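Local coordinates for protein cytosine deaminase (Klebsiella pneumoniae, PDB 4R85) that probably catalyses the hydrolytic deamination of cytosine and 5-methylcytosine in an amidohydrolase-type active site that holds an iron(II) ion, at residues 58-63 and 81-86; 70-73 and 77-80; 147-152 and 207-212; 313-318 and 322-327. One frame throughout, in Å; residues are numbered along the deposited sequence.

Interaction 1 (58-63 and 81-86); sequences HLDATL and TRWSQR. With FE2 (Fe (II) ion), chain H; 17E (5-methylcytosine), chain G.
The apolar part of this contact is Ala61 against Trp83. The CB of Ala61 sits over one face of the indole in a CH-pi contact, 3.8 Å from the centroid of the six-membered ring of Trp83. It lies toward the rim of the face, with Trp83 CZ3 as its nearest atom. Trp83 CG is anti to the backbone N (chi1 174°), which carries the indole off helix 76-87 to the loop.

Polar atoms of Asp60 also touch the ring, but without bonding to it. Asp60 O lies 3.5 Å from Trp83 CH2, and Asp60 OD1 lies 3.6 Å from Trp83 CZ2. The carboxylate and ring planes are 62° apart. Both residues find their polar partners outside the two segments: Asp60 OD1 accepts from Asp119 N, Asp60 O from Arg98 NH1, and Trp83 has its strongest polar partner in Asp119.

The loop follows the first strand of the amidohydrolase barrel. His58 there is the second histidine of the His-X-His motif that His56 begins. The metal bond runs from His58 NE2 to the iron, 2.3 Å. His56, His209, His241 and Asp308 complete the site.

The bound 5-methylcytosine packs on the face of the His58 ring, where its methyl CM5 comes 3.4 Å from His58 CD2. On the helix, Arg82 NH2 donates to Gln85 OE1 at 2.9 Å, from above the carbonyl plane.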
# COMPACT_ATOMS: atom_id res chain seq x y z
N HIS A 58 -17.78 -4.76 -5.06
CA HIS A 58 -19.20 -4.64 -4.75
C HIS A 58 -19.73 -3.31 -5.24
O HIS A 58 -19.77 -2.33 -4.48
CB HIS A 58 -19.44 -4.73 -3.24
CG HIS A 58 -19.05 -6.05 -2.64
ND1 HIS A 58 -19.97 -6.99 -2.25
CD2 HIS A 58 -17.83 -6.56 -2.34
CE1 HIS A 58 -19.34 -8.04 -1.75
NE2 HIS A 58 -18.04 -7.80 -1.80
N LEU A 59 -20.14 -3.27 -6.50
CA LEU A 59 -20.61 -2.02 -7.11
C LEU A 59 -21.94 -1.53 -6.55
O LEU A 59 -22.25 -0.34 -6.64
CB LEU A 59 -20.71 -2.16 -8.63
CG LEU A 59 -19.37 -2.25 -9.35
CD1 LEU A 59 -19.58 -2.35 -10.85
CD2 LEU A 59 -18.50 -1.04 -8.99
N ASP A 60 -22.75 -2.42 -5.99
CA ASP A 60 -24.02 -1.97 -5.42
C ASP A 60 -23.80 -1.09 -4.19
O ASP A 60 -24.57 -0.16 -3.94
CB ASP A 60 -24.99 -3.13 -5.14
CG ASP A 60 -24.45 -4.14 -4.13
OD1 ASP A 60 -25.29 -4.84 -3.53
OD2 ASP A 60 -23.22 -4.23 -3.92
N ALA A 61 -22.73 -1.37 -3.44
CA ALA A 61 -22.47 -0.67 -2.19
C ALA A 61 -21.45 0.45 -2.32
O ALA A 61 -21.22 1.20 -1.38
CB ALA A 61 -22.02 -1.66 -1.11
N THR A 62 -20.86 0.59 -3.50
CA THR A 62 -19.78 1.56 -3.68
C THR A 62 -20.23 3.01 -3.40
O THR A 62 -21.37 3.39 -3.70
CB THR A 62 -19.16 1.45 -5.09
OG1 THR A 62 -17.96 2.22 -5.15
CG2 THR A 62 -20.14 1.94 -6.15
N LEU A 63 -19.34 3.80 -2.79
CA LEU A 63 -19.58 5.22 -2.54
C LEU A 63 -20.71 5.48 -1.55
O LEU A 63 -21.37 6.51 -1.61
CB LEU A 63 -19.84 5.99 -3.85
CG LEU A 63 -18.90 5.69 -5.01
CD1 LEU A 63 -19.23 6.55 -6.23
CD2 LEU A 63 -17.46 5.91 -4.58
N THR A 81 -24.26 -4.75 9.12
CA THR A 81 -25.31 -3.99 9.81
C THR A 81 -25.53 -2.63 9.15
O THR A 81 -26.68 -2.21 8.93
CB THR A 81 -24.97 -3.79 11.29
OG1 THR A 81 -24.94 -5.07 11.93
CG2 THR A 81 -26.01 -2.88 11.97
N ARG A 82 -24.44 -1.94 8.81
CA ARG A 82 -24.54 -0.61 8.22
C ARG A 82 -25.13 -0.69 6.82
O ARG A 82 -25.92 0.18 6.42
CB ARG A 82 -23.17 0.06 8.16
CG ARG A 82 -22.54 0.33 9.51
CD ARG A 82 -23.26 1.43 10.30
NE ARG A 82 -22.81 1.40 11.69
CZ ARG A 82 -23.58 1.09 12.73
NH1 ARG A 82 -23.06 1.06 13.94
NH2 ARG A 82 -24.87 0.81 12.55
N TRP A 83 -24.74 -1.72 6.08
CA TRP A 83 -25.25 -1.93 4.73
C TRP A 83 -26.75 -2.20 4.78
O TRP A 83 -27.51 -1.70 3.94
CB TRP A 83 -24.53 -3.10 4.05
CG TRP A 83 -25.10 -3.47 2.72
CD1 TRP A 83 -25.59 -4.70 2.34
CD2 TRP A 83 -25.26 -2.61 1.58
NE1 TRP A 83 -26.03 -4.64 1.04
CE2 TRP A 83 -25.84 -3.38 0.55
CE3 TRP A 83 -24.99 -1.26 1.33
CZ2 TRP A 83 -26.14 -2.85 -0.71
CZ3 TRP A 83 -25.28 -0.73 0.07
CH2 TRP A 83 -25.85 -1.52 -0.93
N SER A 84 -27.17 -2.98 5.76
CA SER A 84 -28.60 -3.23 5.97
C SER A 84 -29.39 -1.92 6.17
O SER A 84 -30.48 -1.76 5.64
CB SER A 84 -28.80 -4.19 7.14
OG SER A 84 -30.17 -4.50 7.30
N GLN A 85 -28.83 -0.99 6.93
CA GLN A 85 -29.44 0.33 7.09
C GLN A 85 -29.52 1.09 5.77
O GLN A 85 -30.52 1.77 5.48
CB GLN A 85 -28.63 1.18 8.06
CG GLN A 85 -28.63 0.68 9.48
CD GLN A 85 -27.77 1.56 10.37
OE1 GLN A 85 -26.55 1.55 10.25
NE2 GLN A 85 -28.41 2.34 11.24
N ARG A 86 -28.44 1.01 4.99
CA ARG A 86 -28.34 1.73 3.73
C ARG A 86 -29.32 1.17 2.70
O ARG A 86 -29.82 1.91 1.85
CB ARG A 86 -26.90 1.67 3.19
CG ARG A 86 -26.67 2.45 1.89
CD ARG A 86 -27.18 3.90 2.00
NE ARG A 86 -26.79 4.70 0.85
CZ ARG A 86 -27.46 4.76 -0.30
NH1 ARG A 86 -27.02 5.52 -1.29
NH2 ARG A 86 -28.58 4.06 -0.45
FE FE2 H . -16.28 -9.22 -1.26
N1 17E G . -19.85 -8.09 2.24
C2 17E G . -19.11 -9.10 2.69
O2 17E G . -19.72 -10.19 3.26
N3 17E G . -17.77 -9.08 2.60
C4 17E G . -17.15 -8.03 2.05
N4 17E G . -15.72 -8.01 1.96
C5 17E G . -17.89 -6.95 1.57
C6 17E G . -19.27 -7.01 1.68
CM5 17E G . -17.21 -5.77 0.95

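Interaction 2 (70-73 and 77-80); sequences WNRS and FEGI
Glu78 points its carboxylate back at the loop 70-73, where two backbone amides and a serine hydroxyl receive it. With chi1 at -178° and the rest of the chain extended, Glu78 reaches straight out from the first turn of helix 76-87. Arg72 N donates to Glu78 OE1 at 2.9 Å, from well above the carboxylate plane. Ser73 N meets Glu78 OE2, also at 2.9 Å. The Ser73 hydroxyl donates to the same oxygen on its anti side, with OG and OE2 2.6 Å apart. Both come from the same face of the carboxylate.

The Arg72 side chain crosses that of Glu78 at about a right angle, with the guanidinium and carboxylate planes 44° apart. Arg72 NH1 is 3.4 Å from Glu78 OE1, with the oxygen well out of the guanidinium plane, so this salt bridge rests on charge alone. Arg72 NH2 forms a salt bridge with Glu69. Asn71 slants across the stem of Glu78, its OD1 3.4 Å from Glu78 CB. Asn71 ND2 bonds to Thr75 O and Pro313 O, tying the loop to 313-318.

Arg82 adds a further salt bridge to Glu78 OE1. With three donors and two arginines around it, the Glu78 carboxylate is probably ionised and held in a fixed rotation.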
# COMPACT_ATOMS: atom_id res chain seq x y z
N TRP A 70 -21.36 5.49 10.20
CA TRP A 70 -20.07 4.88 9.92
C TRP A 70 -19.87 3.51 10.58
O TRP A 70 -20.42 3.23 11.65
CB TRP A 70 -18.94 5.82 10.33
CG TRP A 70 -18.81 6.99 9.42
CD1 TRP A 70 -19.42 8.20 9.54
CD2 TRP A 70 -18.02 7.06 8.22
NE1 TRP A 70 -19.06 9.02 8.50
CE2 TRP A 70 -18.20 8.34 7.67
CE3 TRP A 70 -17.18 6.16 7.57
CZ2 TRP A 70 -17.57 8.75 6.50
CZ3 TRP A 70 -16.55 6.56 6.40
CH2 TRP A 70 -16.75 7.84 5.88
N ASN A 71 -19.07 2.67 9.93
CA ASN A 71 -18.59 1.42 10.52
C ASN A 71 -17.49 1.75 11.53
O ASN A 71 -16.33 1.89 11.16
CB ASN A 71 -18.05 0.51 9.41
CG ASN A 71 -17.64 -0.88 9.90
OD1 ASN A 71 -17.48 -1.12 11.09
ND2 ASN A 71 -17.45 -1.80 8.96
N ARG A 72 -17.84 1.86 12.80
CA ARG A 72 -16.89 2.35 13.80
C ARG A 72 -15.87 1.30 14.22
O ARG A 72 -14.74 1.64 14.58
CB ARG A 72 -17.62 2.84 15.05
CG ARG A 72 -18.59 3.99 14.82
CD ARG A 72 -19.30 4.32 16.12
NE ARG A 72 -20.75 4.26 16.00
CZ ARG A 72 -21.48 3.15 16.15
NH1 ARG A 72 -20.88 2.00 16.42
NH2 ARG A 72 -22.80 3.20 16.03
N SER A 73 -16.25 0.03 14.18
CA SER A 73 -15.39 -1.03 14.68
C SER A 73 -14.46 -1.55 13.58
O SER A 73 -13.50 -2.26 13.88
CB SER A 73 -16.22 -2.17 15.24
OG SER A 73 -16.98 -2.81 14.22
N PHE A 77 -18.81 -7.61 10.33
CA PHE A 77 -20.17 -7.72 10.85
C PHE A 77 -20.87 -6.39 11.05
O PHE A 77 -22.05 -6.26 10.71
CB PHE A 77 -20.20 -8.55 12.14
CG PHE A 77 -19.50 -9.88 12.00
CD1 PHE A 77 -18.38 -10.18 12.76
CD2 PHE A 77 -19.93 -10.80 11.06
CE1 PHE A 77 -17.72 -11.40 12.60
CE2 PHE A 77 -19.28 -12.01 10.90
CZ PHE A 77 -18.17 -12.31 11.67
N GLU A 78 -20.17 -5.39 11.57
CA GLU A 78 -20.76 -4.05 11.63
C GLU A 78 -21.00 -3.55 10.21
O GLU A 78 -21.99 -2.88 9.95
CB GLU A 78 -19.91 -3.06 12.43
CG GLU A 78 -20.58 -1.69 12.52
CD GLU A 78 -19.88 -0.70 13.44
OE1 GLU A 78 -20.29 0.48 13.41
OE2 GLU A 78 -18.97 -1.09 14.20
N GLY A 79 -20.11 -3.89 9.28
CA GLY A 79 -20.28 -3.50 7.90
C GLY A 79 -21.61 -3.97 7.34
O GLY A 79 -22.32 -3.21 6.67
N ILE A 80 -21.94 -5.22 7.62
CA ILE A 80 -23.22 -5.79 7.19
C ILE A 80 -24.40 -5.07 7.84
O ILE A 80 -25.41 -4.78 7.19
CB ILE A 80 -23.28 -7.30 7.51
CG1 ILE A 80 -22.21 -8.04 6.70
CG2 ILE A 80 -24.69 -7.86 7.24
CD1 ILE A 80 -21.93 -9.46 7.17

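Interaction 3 (147-152 and 207-212); sequences VAFPQE and DVHCDE. With FE2 (Fe (II) ion), chain H; 17E (5-methylcytosine), chain G.
Phe149 and His209 stack face to face at the C-terminal ends of two parallel strands of the amidohydrolase TIM barrel. Their centroids are 4.1 Å and their planes 28° apart. The closest approach is Phe149 CE1 to His209 ND1, 3.3 Å. His209 NE2 binds the iron at 2.4 Å, and the phenyl covers one face of this metal ligand.

O2 of the neighbouring 5-methylcytosine is at the edge of the Phe149 ring. Gln151 uses both ends of its amide: OE1 accepts from N1 of the base at 2.7 Å, and NE2 donates to O2 of the base at 3.0 Å, both nearly straight. A bend at chi2 (70°) turns the Gln151 amide toward it. From the other strand end, Glu212 OE1 accepts from N4 of the base at 2.8 Å, while Glu212 OE2 comes within 2.8 Å of its N3.

Further out, Val147 CG1 packs on Asp207 O. Strand 174-175 runs between the two strands. The Asp207 carboxylate is held by Arg115 and Ser240. An inverse gamma turn centred on Pro150 leads from Phe149 to Gln151. It brings Gln151 N over the centre of the Phe149 ring, 4.1 Å above the face opposite His209.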
# COMPACT_ATOMS: atom_id res chain seq x y z
N VAL A 147 -22.52 -11.15 -10.03
CA VAL A 147 -22.70 -12.25 -9.10
C VAL A 147 -23.92 -12.03 -8.19
O VAL A 147 -24.02 -10.99 -7.52
CB VAL A 147 -21.48 -12.42 -8.17
CG1 VAL A 147 -21.59 -13.72 -7.37
CG2 VAL A 147 -20.15 -12.37 -8.96
N ALA A 148 -24.83 -13.00 -8.16
CA ALA A 148 -25.91 -13.00 -7.17
C ALA A 148 -25.37 -13.36 -5.79
O ALA A 148 -25.18 -14.53 -5.47
CB ALA A 148 -27.00 -13.97 -7.57
N PHE A 149 -25.14 -12.34 -4.98
CA PHE A 149 -24.47 -12.47 -3.70
C PHE A 149 -25.50 -12.32 -2.58
O PHE A 149 -26.09 -11.26 -2.43
CB PHE A 149 -23.40 -11.38 -3.57
CG PHE A 149 -22.78 -11.26 -2.20
CD1 PHE A 149 -22.22 -12.37 -1.57
CD2 PHE A 149 -22.73 -10.04 -1.55
CE1 PHE A 149 -21.64 -12.26 -0.32
CE2 PHE A 149 -22.15 -9.92 -0.30
CZ PHE A 149 -21.61 -11.03 0.32
N PRO A 150 -25.75 -13.40 -1.83
CA PRO A 150 -26.76 -13.36 -0.77
C PRO A 150 -26.13 -12.87 0.54
O PRO A 150 -25.83 -13.69 1.41
CB PRO A 150 -27.19 -14.81 -0.64
CG PRO A 150 -25.92 -15.59 -0.99
CD PRO A 150 -25.15 -14.74 -1.99
N GLN A 151 -25.92 -11.56 0.66
CA GLN A 151 -25.22 -10.98 1.81
C GLN A 151 -25.68 -11.49 3.17
O GLN A 151 -24.87 -11.76 4.06
CB GLN A 151 -25.35 -9.46 1.79
CG GLN A 151 -24.75 -8.77 3.00
CD GLN A 151 -23.23 -8.84 2.99
OE1 GLN A 151 -22.56 -7.98 2.41
NE2 GLN A 151 -22.68 -9.88 3.61
N GLU A 152 -26.99 -11.60 3.35
CA GLU A 152 -27.48 -11.98 4.67
C GLU A 152 -27.78 -13.48 4.79
O GLU A 152 -28.43 -13.93 5.74
CB GLU A 152 -28.66 -11.10 5.09
CG GLU A 152 -28.19 -9.64 5.20
CD GLU A 152 -29.23 -8.71 5.78
OE1 GLU A 152 -29.37 -7.59 5.25
OE2 GLU A 152 -29.88 -9.10 6.77
N ASP A 207 -18.96 -17.89 -7.71
CA ASP A 207 -17.95 -17.13 -6.97
C ASP A 207 -18.47 -16.85 -5.57
O ASP A 207 -19.36 -16.03 -5.39
CB ASP A 207 -17.64 -15.81 -7.67
CG ASP A 207 -16.37 -15.16 -7.15
OD1 ASP A 207 -15.64 -14.55 -7.97
OD2 ASP A 207 -16.09 -15.26 -5.94
N VAL A 208 -17.89 -17.53 -4.58
CA VAL A 208 -18.44 -17.56 -3.23
C VAL A 208 -17.55 -16.82 -2.23
O VAL A 208 -16.33 -17.00 -2.24
CB VAL A 208 -18.60 -19.04 -2.77
CG1 VAL A 208 -18.94 -19.11 -1.29
CG2 VAL A 208 -19.67 -19.74 -3.60
N HIS A 209 -18.17 -16.00 -1.38
CA HIS A 209 -17.50 -15.42 -0.21
C HIS A 209 -17.32 -16.55 0.78
O HIS A 209 -18.25 -16.93 1.48
CB HIS A 209 -18.36 -14.31 0.41
CG HIS A 209 -18.23 -13.00 -0.29
ND1 HIS A 209 -18.65 -12.80 -1.59
CD2 HIS A 209 -17.73 -11.81 0.12
CE1 HIS A 209 -18.41 -11.56 -1.95
NE2 HIS A 209 -17.85 -10.94 -0.92
N CYS A 210 -16.13 -17.11 0.84
CA CYS A 210 -16.05 -18.45 1.37
C CYS A 210 -15.83 -18.56 2.88
O CYS A 210 -16.67 -19.09 3.60
CB CYS A 210 -15.02 -19.26 0.58
SG CYS A 210 -15.26 -20.97 0.90
N ASP A 211 -14.71 -18.07 3.37
CA ASP A 211 -14.46 -18.14 4.81
C ASP A 211 -13.84 -16.81 5.25
O ASP A 211 -12.67 -16.75 5.64
CB ASP A 211 -13.52 -19.32 5.13
CG ASP A 211 -14.19 -20.69 4.91
OD1 ASP A 211 -13.77 -21.43 3.99
OD2 ASP A 211 -15.12 -21.04 5.68
N GLU A 212 -14.63 -15.74 5.16
CA GLU A 212 -14.12 -14.40 5.41
C GLU A 212 -14.18 -14.10 6.89
O GLU A 212 -14.93 -13.23 7.35
CB GLU A 212 -14.88 -13.34 4.59
CG GLU A 212 -14.17 -11.97 4.58
CD GLU A 212 -14.90 -10.88 3.81
OE1 GLU A 212 -14.31 -9.78 3.66
OE2 GLU A 212 -16.05 -11.09 3.37
FE FE2 H . -16.28 -9.22 -1.26
N1 17E G . -19.85 -8.09 2.24
C2 17E G . -19.11 -9.10 2.69
O2 17E G . -19.72 -10.19 3.26
N3 17E G . -17.77 -9.08 2.60
C4 17E G . -17.15 -8.03 2.05
N4 17E G . -15.72 -8.01 1.96
C5 17E G . -17.89 -6.95 1.57
C6 17E G . -19.27 -7.01 1.68
CM5 17E G . -17.21 -5.77 0.95

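Interaction 4 (313-318 and 322-327); sequences PWYPLG and ILRILD. With 17E (5-methylcytosine), chain G.
Tyr315 and Arg324 reach each other from opposite directions, each with CG anti to the backbone N. The ring of Tyr315 (chi1 -178°) leaves the loop toward the helix. The chain of Arg324 starts out extended, then bends at chi3 (58°), which turns the guanidinium edge to the phenol oxygen.

Arg324 NH2 donates to Tyr315 OH at 3.3 Å, with the oxygen in the guanidinium plane. Arg324 NH1 gives a second, weak bond to the same Tyr315 OH at 3.4 Å. The two flat groups are nearly coplanar, 26° apart, and meet edge to edge rather than stacking. Gly318 CA lies 4.0 Å from Arg324 NH2 and adds plain packing.

The same groups lie at the interface with the second subunit. Tyr315 OH has its strongest polar partner in His331 of the second subunit, and Arg324 NH1 forms a salt bridge with Asp327 of that subunit. Asp327 here returns the bridge to Arg324 of the second subunit, making a reciprocal pair.

One residue before the tyrosine, the loop covers the bound 5-methylcytosine. The indole of Trp314 lies over the pyrimidine, with the ligand C6 3.2 Å above the indole plane and 3.4 Å from Trp314 CE2. Pro313 CB backs the opposite face. Trp314 NE1 bonds to Leu76 O at the start of helix 76-87.

The loop follows barrel strand 303-305, with Tyr315 packed on helix 271-277 and Pro313 on helix 76-87. Helix 322-332 leans Ile322 and Leu323 on Phe52 of strand 47-57.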
# COMPACT_ATOMS: atom_id res chain seq x y z
N PRO A 313 -19.61 0.54 3.10
CA PRO A 313 -19.73 0.40 4.56
C PRO A 313 -18.59 -0.40 5.22
O PRO A 313 -18.44 -0.33 6.44
CB PRO A 313 -21.04 -0.37 4.74
CG PRO A 313 -21.82 -0.10 3.49
CD PRO A 313 -20.80 -0.00 2.41
N TRP A 314 -17.80 -1.13 4.44
CA TRP A 314 -16.73 -1.97 4.99
C TRP A 314 -15.36 -1.31 4.93
O TRP A 314 -14.48 -1.61 5.73
CB TRP A 314 -16.68 -3.33 4.27
CG TRP A 314 -17.87 -4.17 4.53
CD1 TRP A 314 -18.03 -5.07 5.56
CD2 TRP A 314 -19.09 -4.19 3.78
NE1 TRP A 314 -19.28 -5.65 5.48
CE2 TRP A 314 -19.95 -5.12 4.40
CE3 TRP A 314 -19.53 -3.51 2.63
CZ2 TRP A 314 -21.24 -5.39 3.91
CZ3 TRP A 314 -20.82 -3.78 2.15
CH2 TRP A 314 -21.65 -4.71 2.79
N TYR A 315 -15.18 -0.40 3.98
CA TYR A 315 -13.85 0.11 3.66
C TYR A 315 -13.91 1.55 3.16
O TYR A 315 -14.54 1.83 2.15
CB TYR A 315 -13.22 -0.81 2.61
CG TYR A 315 -11.81 -0.46 2.19
CD1 TYR A 315 -11.57 0.21 0.99
CD2 TYR A 315 -10.73 -0.81 2.98
CE1 TYR A 315 -10.28 0.52 0.59
CE2 TYR A 315 -9.42 -0.50 2.59
CZ TYR A 315 -9.21 0.16 1.39
OH TYR A 315 -7.92 0.46 0.99
N PRO A 316 -13.29 2.49 3.89
CA PRO A 316 -13.54 3.91 3.60
C PRO A 316 -12.69 4.49 2.47
O PRO A 316 -12.95 5.62 2.05
CB PRO A 316 -13.21 4.61 4.93
CG PRO A 316 -12.18 3.71 5.58
CD PRO A 316 -12.50 2.29 5.13
N LEU A 317 -11.71 3.73 1.99
CA LEU A 317 -10.83 4.24 0.94
C LEU A 317 -11.15 3.62 -0.42
O LEU A 317 -12.28 3.16 -0.65
CB LEU A 317 -9.36 4.04 1.33
CG LEU A 317 -8.93 4.85 2.56
CD1 LEU A 317 -7.50 4.50 2.96
CD2 LEU A 317 -9.05 6.35 2.29
N GLY A 318 -10.18 3.63 -1.34
CA GLY A 318 -10.38 3.07 -2.68
C GLY A 318 -10.39 4.13 -3.77
O GLY A 318 -10.98 5.19 -3.61
N ILE A 322 -5.79 -0.88 -9.28
CA ILE A 322 -5.43 -2.25 -8.89
C ILE A 322 -3.93 -2.41 -8.57
O ILE A 322 -3.54 -3.34 -7.85
CB ILE A 322 -5.88 -3.29 -9.96
CG1 ILE A 322 -5.92 -4.70 -9.37
CG2 ILE A 322 -4.95 -3.24 -11.17
CD1 ILE A 322 -7.31 -5.14 -8.94
N LEU A 323 -3.10 -1.51 -9.08
CA LEU A 323 -1.66 -1.59 -8.78
C LEU A 323 -1.39 -1.31 -7.30
O LEU A 323 -0.40 -1.78 -6.74
CB LEU A 323 -0.86 -0.63 -9.65
CG LEU A 323 -0.75 -1.05 -11.13
CD1 LEU A 323 0.18 -0.11 -11.89
CD2 LEU A 323 -0.29 -2.50 -11.24
N ARG A 324 -2.27 -0.53 -6.67
CA ARG A 324 -2.12 -0.26 -5.25
C ARG A 324 -2.40 -1.55 -4.48
O ARG A 324 -1.71 -1.86 -3.50
CB ARG A 324 -3.08 0.86 -4.80
CG ARG A 324 -2.78 1.42 -3.42
CD ARG A 324 -3.80 2.51 -3.00
NE ARG A 324 -5.16 1.97 -3.02
CZ ARG A 324 -5.81 1.52 -1.95
NH1 ARG A 324 -5.24 1.56 -0.75
NH2 ARG A 324 -7.03 1.03 -2.09
N ILE A 325 -3.41 -2.30 -4.92
CA ILE A 325 -3.78 -3.58 -4.32
C ILE A 325 -2.68 -4.62 -4.50
O ILE A 325 -2.34 -5.37 -3.56
CB ILE A 325 -5.06 -4.15 -4.98
CG1 ILE A 325 -6.21 -3.16 -4.87
CG2 ILE A 325 -5.43 -5.51 -4.40
CD1 ILE A 325 -6.29 -2.37 -3.59
N LEU A 326 -2.13 -4.67 -5.71
CA LEU A 326 -1.02 -5.56 -5.99
C LEU A 326 0.12 -5.28 -5.03
O LEU A 326 0.66 -6.20 -4.44
CB LEU A 326 -0.56 -5.40 -7.44
CG LEU A 326 0.67 -6.21 -7.86
CD1 LEU A 326 0.41 -7.70 -7.67
CD2 LEU A 326 1.04 -5.91 -9.32
N ASP A 327 0.49 -4.01 -4.87
CA ASP A 327 1.55 -3.63 -3.95
C ASP A 327 1.28 -4.18 -2.54
O ASP A 327 2.13 -4.86 -1.93
CB ASP A 327 1.66 -2.11 -3.92
CG ASP A 327 2.87 -1.61 -3.14
OD1 ASP A 327 2.70 -0.68 -2.32
OD2 ASP A 327 3.99 -2.12 -3.38
N1 17E G . -19.85 -8.09 2.24
C2 17E G . -19.11 -9.10 2.69
O2 17E G . -19.72 -10.19 3.26
N3 17E G . -17.77 -9.08 2.60
C4 17E G . -17.15 -8.03 2.05
N4 17E G . -15.72 -8.01 1.96
C5 17E G . -17.89 -6.95 1.57
C6 17E G . -19.27 -7.01 1.68
CM5 17E G . -17.21 -5.77 0.95

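In the fold
From the N terminus, interaction 1 comes first. It closes the long loop between strand 47-57 and helix 76-87. Interaction 2 lies within that loop and folds its last part onto the start of the same helix; Arg82 and Trp70 O link the two. Interaction 3 closes a longer span, from strand 143-149 to strand 205-209. Interaction 4 closes a short turn between the loop after strand 303-305 and helix 322-332. Apart from this one nesting the contacts follow in series, and none cross. Interactions 1 and 3 share the iron. Interactions 1, 3 and 4 all touch 5-methylcytosine, while 70-73 and helix 76-87 meet 313-318 beside it.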